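Local coordinates for ORF10 (Moritella marina, PDB 6RIW), which probably catalyses the condensing step of polyunsaturated fatty acid synthesis through a ketosynthase–chain length factor didomain, which is one part of a longer synthase, at residues S128-Q131 against L132-L136; E347-F350 against S351-N354; V948-D951 against N952-P955. One frame throughout, in Å; residues are numbered along the deposited sequence.

Contact 1 of 3, residues S128-Q131 against L132-L136; sequences SSNQ and LFMPL
N130 O takes two amide donors from the following turn. M134 N reaches it at 3.1 Å, almost straight (173° at the hydrogen) and nearly along the C=O axis, while F133 N, also 3.1 Å from N130 O, comes from above the carbonyl plane. One residue earlier, L132 N bonds S129 O at 3.0 Å. The same S129 O lies 3.3 Å from F133 CD2, set obliquely to a phenyl ring that carries L132 CB over the centre of one face. These bonds mix i-to-i+3 and i-to-i+4 spacing and form the irregular first turns of helix 129-148 in the N-terminal ketosynthase domain. P135 has no N-H to give; its CD sits 3.6 Å from Q131 O, and the helix kinks here. The N130 and M134 side chains run side by side in the same direction. The bend at M134 chi2 (-42°) brings the thioether back toward N130, and CE stops 3.4 Å from N130 OD1. D227 accepts a hydrogen bond from N130 ND2, which would hold the rotation of that amide. A160 O and K162 N bind the two ends of the Q131 amide, and S128 OG bonds D87. H589, from helix 589-595 of the second ketosynthase-like domain, hydrogen-bonds S129 OG, meets the F133 ring with its own, and touches N130 and M134.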
# COMPACT_ATOMS: atom_id res chain seq x y z
N SER A 128 15.44 4.46 0.15
CA SER A 128 15.56 5.75 0.83
C SER A 128 14.92 5.74 2.21
O SER A 128 15.45 6.37 3.14
CB SER A 128 14.93 6.86 -0.02
OG SER A 128 15.59 6.96 -1.27
N SER A 129 13.76 5.09 2.38
CA SER A 129 13.12 5.14 3.71
C SER A 129 14.01 4.51 4.79
O SER A 129 14.01 4.98 5.94
CB SER A 129 11.73 4.49 3.66
OG SER A 129 11.78 3.08 3.53
N ASN A 130 14.81 3.50 4.42
CA ASN A 130 15.77 2.89 5.34
C ASN A 130 16.65 3.94 6.00
O ASN A 130 16.96 3.85 7.19
CB ASN A 130 16.68 1.89 4.61
CG ASN A 130 15.99 0.61 4.21
OD1 ASN A 130 14.94 0.24 4.74
ND2 ASN A 130 16.60 -0.09 3.26
N GLN A 131 17.08 4.95 5.23
CA GLN A 131 18.03 5.93 5.75
C GLN A 131 17.45 6.72 6.92
O GLN A 131 18.21 7.22 7.76
CB GLN A 131 18.47 6.91 4.65
CG GLN A 131 19.24 6.29 3.49
CD GLN A 131 20.75 6.25 3.75
OE1 GLN A 131 21.21 6.67 4.82
NE2 GLN A 131 21.51 5.74 2.78
N LEU A 132 16.13 6.83 6.98
CA LEU A 132 15.49 7.63 8.02
C LEU A 132 15.31 6.89 9.34
O LEU A 132 15.05 7.54 10.35
CB LEU A 132 14.11 8.12 7.53
CG LEU A 132 14.15 9.08 6.33
CD1 LEU A 132 12.78 9.20 5.66
CD2 LEU A 132 14.63 10.44 6.74
N PHE A 133 15.45 5.56 9.36
CA PHE A 133 15.10 4.81 10.57
C PHE A 133 16.23 3.92 11.09
O PHE A 133 16.32 3.70 12.30
CB PHE A 133 13.85 3.97 10.32
CG PHE A 133 12.68 4.82 9.90
CD1 PHE A 133 12.15 5.75 10.80
CD2 PHE A 133 12.17 4.75 8.61
CE1 PHE A 133 11.10 6.58 10.40
CE2 PHE A 133 11.12 5.55 8.20
CZ PHE A 133 10.58 6.48 9.09
N MET A 134 17.08 3.40 10.21
CA MET A 134 18.16 2.53 10.67
C MET A 134 18.98 3.12 11.81
O MET A 134 19.37 2.36 12.71
CB MET A 134 19.10 2.18 9.50
CG MET A 134 18.57 1.23 8.46
SD MET A 134 17.64 -0.20 9.08
CE MET A 134 16.61 -0.51 7.64
N PRO A 135 19.32 4.42 11.83
CA PRO A 135 20.16 4.91 12.92
C PRO A 135 19.52 4.79 14.29
O PRO A 135 20.25 4.73 15.28
CB PRO A 135 20.40 6.39 12.55
CG PRO A 135 20.22 6.44 11.09
CD PRO A 135 19.08 5.47 10.82
N LEU A 136 18.18 4.75 14.38
CA LEU A 136 17.54 4.48 15.67
C LEU A 136 18.04 3.17 16.26
O LEU A 136 18.55 3.13 17.38
CB LEU A 136 16.02 4.41 15.51
CG LEU A 136 15.28 5.67 15.07
CD1 LEU A 136 13.85 5.32 14.59
CD2 LEU A 136 15.25 6.64 16.24

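Contact 2 of 3, residues E347-F350 against S351-N354; sequences ETFF and SRVN
E347 O is gripped twice by S351: by its OG at 2.8 Å and by its backbone N at 3.1 Å, from opposite faces of the carbonyl plane. The hydroxyl gets there because chi1 of 71° puts OG between the backbone N and the carbonyl carbon, folding it back over the last turn of helix 336-350. The helix then stops in a Schellman motif. N354, with positive phi, is its C-prime residue, and N354 N turns back to S351 O at 3.2 Å. Before that, R352 N bonds F349 O and V353 N bonds F350 O, both by three-residue steps that tighten the final turn, with each donor well above the carbonyl plane. Outward from this cap, R352 runs back along the helix with its chain extended from CG to NE, side by side with T348, and its NH2 comes 3.9 Å from T348 CG2. It crosses F349 at about a right angle. NH1 meets the edge of the phenyl ring, 3.8 Å from F349 CD1, with ring and guanidinium planes 62° apart; F349 CA lies over one guanidinium face. The charge is matched by a salt bridge from NH1 to E312 of helix 304-318, which packs alongside and places a tyrosine, Y311, against the F349 ring. F349 in turn sets CD2 over the centre of one face of the F350 ring. On the other flank the E347 carboxylate is held by N404 and S402. This piece of the ketosynthase C-terminal region is structural packing, away from the magnesium site. Where the chain leaves, V353 CG2 rests 3.3 Å from F350 O.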
# COMPACT_ATOMS: atom_id res chain seq x y z
N GLU A 347 -8.99 -23.86 -18.23
CA GLU A 347 -9.61 -25.04 -18.83
C GLU A 347 -11.07 -25.13 -18.42
O GLU A 347 -11.96 -25.30 -19.27
CB GLU A 347 -8.85 -26.30 -18.40
CG GLU A 347 -9.62 -27.60 -18.62
CD GLU A 347 -8.92 -28.78 -18.00
OE1 GLU A 347 -7.90 -29.22 -18.58
OE2 GLU A 347 -9.36 -29.25 -16.93
N THR A 348 -11.35 -24.97 -17.12
CA THR A 348 -12.72 -25.04 -16.63
C THR A 348 -13.62 -24.04 -17.34
O THR A 348 -14.73 -24.39 -17.77
CB THR A 348 -12.73 -24.78 -15.13
OG1 THR A 348 -12.00 -25.83 -14.47
CG2 THR A 348 -14.15 -24.71 -14.60
N PHE A 349 -13.15 -22.80 -17.51
CA PHE A 349 -14.02 -21.74 -18.02
C PHE A 349 -14.16 -21.80 -19.53
O PHE A 349 -15.29 -21.80 -20.05
CB PHE A 349 -13.46 -20.37 -17.59
CG PHE A 349 -14.30 -19.21 -18.03
CD1 PHE A 349 -15.54 -18.96 -17.44
CD2 PHE A 349 -13.85 -18.35 -19.01
CE1 PHE A 349 -16.31 -17.88 -17.84
CE2 PHE A 349 -14.61 -17.27 -19.41
CZ PHE A 349 -15.84 -17.04 -18.82
N PHE A 350 -13.05 -21.83 -20.27
CA PHE A 350 -13.15 -21.72 -21.72
C PHE A 350 -13.61 -23.01 -22.39
O PHE A 350 -14.10 -22.96 -23.53
CB PHE A 350 -11.82 -21.26 -22.31
CG PHE A 350 -11.55 -19.80 -22.06
CD1 PHE A 350 -12.18 -18.83 -22.82
CD2 PHE A 350 -10.70 -19.41 -21.04
CE1 PHE A 350 -11.94 -17.49 -22.60
CE2 PHE A 350 -10.47 -18.06 -20.79
CZ PHE A 350 -11.09 -17.11 -21.57
N SER A 351 -13.50 -24.15 -21.72
CA SER A 351 -14.06 -25.36 -22.31
C SER A 351 -15.58 -25.31 -22.40
O SER A 351 -16.16 -26.01 -23.24
CB SER A 351 -13.59 -26.59 -21.53
OG SER A 351 -14.19 -26.68 -20.26
N ARG A 352 -16.23 -24.45 -21.60
CA ARG A 352 -17.68 -24.29 -21.68
C ARG A 352 -18.13 -23.76 -23.03
O ARG A 352 -19.29 -23.97 -23.42
CB ARG A 352 -18.18 -23.34 -20.58
CG ARG A 352 -17.92 -23.81 -19.18
CD ARG A 352 -18.16 -22.69 -18.15
NE ARG A 352 -17.86 -23.16 -16.80
CZ ARG A 352 -17.90 -22.41 -15.71
NH1 ARG A 352 -18.24 -21.12 -15.79
NH2 ARG A 352 -17.62 -22.95 -14.53
N VAL A 353 -17.26 -23.05 -23.74
CA VAL A 353 -17.56 -22.51 -25.06
C VAL A 353 -16.67 -23.12 -26.13
O VAL A 353 -16.69 -22.66 -27.27
CB VAL A 353 -17.47 -20.98 -25.07
CG1 VAL A 353 -18.57 -20.37 -24.20
CG2 VAL A 353 -16.08 -20.52 -24.60
N ASN A 354 -15.88 -24.13 -25.77
CA ASN A 354 -15.00 -24.82 -26.70
C ASN A 354 -14.02 -23.88 -27.38
O ASN A 354 -13.77 -23.98 -28.59
CB ASN A 354 -15.80 -25.61 -27.73
CG ASN A 354 -15.76 -27.08 -27.45
OD1 ASN A 354 -14.68 -27.69 -27.41
ND2 ASN A 354 -16.93 -27.67 -27.23

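Contact 3 of 3, residues V948-D951 against N952-P955; sequences VMMD and NLKP
Bends at M950 chi2 (-68°) and chi3 (-85°) curl its thioether round until the terminal methyl faces L953. CE then lies 3.5 Å from L953 CD1 and SD 4.0 Å from the same L953 CD1; the two side chains cross obliquely and make an apolar contact on one side of the turn. The backbone supplies the rest. L953 N donates to M950 O at 3.0 Å, fairly straight at 155° but from above the carbonyl plane, closing a type I turn with D951 and N952 at its corners. A weak bond from K954 N to D951 O, 3.3 Å long, begins a second turn overlapping the first, so two turns follow each other without a break. Two waters staple it. One donates to M949 O at 2.7 Å and accepts from N952 N at 2.9 Å, satisfying an amide for which the turn leaves no well-aimed carbonyl. The other bridges D951 O and K954 O, at 2.6 Å from D951 O. D951 and K954 are exposed, K954 lying against Q520, whereas the N952 amide turns toward the protein, where K162 O and T164 N take its two ends. M949 N likewise bonds H157. The stretch belongs to the tail that follows helix 929-934, and it lies across several helices: M950 packs on P135 and Q139 of helix 129-148 and on V515 and S518 of helix 513-519, while L953 reaches L136 of helix 129-148, L519 of helix 513-519 and T703 of helix 699-706.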
# COMPACT_ATOMS: atom_id res chain seq x y z
N VAL A 948 27.96 4.95 12.76
CA VAL A 948 26.52 5.20 12.60
C VAL A 948 26.25 6.69 12.64
O VAL A 948 26.69 7.40 13.56
CB VAL A 948 25.72 4.48 13.69
CG1 VAL A 948 24.20 4.83 13.56
CG2 VAL A 948 25.89 2.96 13.58
N MET A 949 25.54 7.20 11.63
CA MET A 949 25.27 8.62 11.52
C MET A 949 23.83 8.92 11.94
O MET A 949 22.90 8.26 11.47
CB MET A 949 25.50 9.13 10.10
CG MET A 949 26.90 8.82 9.56
SD MET A 949 28.18 9.67 10.52
CE MET A 949 27.80 11.36 10.03
N MET A 950 23.66 9.95 12.76
CA MET A 950 22.35 10.28 13.32
C MET A 950 21.68 11.48 12.65
O MET A 950 20.57 11.84 13.06
CB MET A 950 22.48 10.56 14.81
CG MET A 950 23.18 9.45 15.58
SD MET A 950 22.14 7.99 15.62
CE MET A 950 21.14 8.45 17.04
N ASP A 951 22.33 12.09 11.65
CA ASP A 951 21.87 13.36 11.08
C ASP A 951 20.42 13.30 10.60
O ASP A 951 19.69 14.29 10.71
CB ASP A 951 22.75 13.79 9.90
CG ASP A 951 24.23 13.71 10.20
OD1 ASP A 951 24.77 12.57 10.25
OD2 ASP A 951 24.86 14.78 10.36
N ASN A 952 20.01 12.18 10.00
CA ASN A 952 18.67 12.10 9.42
C ASN A 952 17.57 12.08 10.47
O ASN A 952 16.40 12.29 10.12
CB ASN A 952 18.56 10.86 8.54
CG ASN A 952 19.13 11.07 7.16
OD1 ASN A 952 19.08 12.18 6.63
ND2 ASN A 952 19.67 10.02 6.57
N LEU A 953 17.90 11.83 11.74
CA LEU A 953 16.91 11.81 12.81
C LEU A 953 16.55 13.21 13.31
O LEU A 953 15.47 13.39 13.88
CB LEU A 953 17.42 10.98 13.98
CG LEU A 953 17.77 9.52 13.74
CD1 LEU A 953 18.24 8.84 15.05
CD2 LEU A 953 16.60 8.79 13.12
N LYS A 954 17.44 14.18 13.15
CA LYS A 954 17.15 15.51 13.64
C LYS A 954 15.90 16.05 12.95
O LYS A 954 15.80 15.99 11.71
CB LYS A 954 18.34 16.42 13.35
CG LYS A 954 18.09 17.88 13.68
CD LYS A 954 19.33 18.72 13.31
CE LYS A 954 19.32 20.08 14.01
NZ LYS A 954 18.65 21.11 13.19
N PRO A 955 14.92 16.57 13.70
CA PRO A 955 13.71 17.15 13.07
C PRO A 955 14.03 18.11 11.93
O PRO A 955 14.74 19.11 12.11
CB PRO A 955 13.01 17.85 14.23
CG PRO A 955 13.43 17.04 15.47
CD PRO A 955 14.85 16.60 15.17
O HOH W 1 21.40 9.61 9.66
O HOH W 2 17.55 15.52 9.81

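In the fold
Contacts 1, 2 and 3 follow one another in series along the chain. Contacts 1 and 2 both lie in the first ketosynthase domain, yet their centres are 51 Å apart, on opposite sides of the chain's centre. Contact 3 comes far later, in the tail, but its centre is only 9 Å from that of contact 1: P135 CG meets M949 O at 3.3 Å and L132 O meets L953 CD2 at 3.4 Å. The tail thus returns to helix 129-148, beside helices 513-519 and 699-706 of the second ketosynthase-like region, so that it touches helices of both halves of the didomain. Contact 2 ends helix 336-350 far away, about 49 Å from contact 3 between nearest atoms.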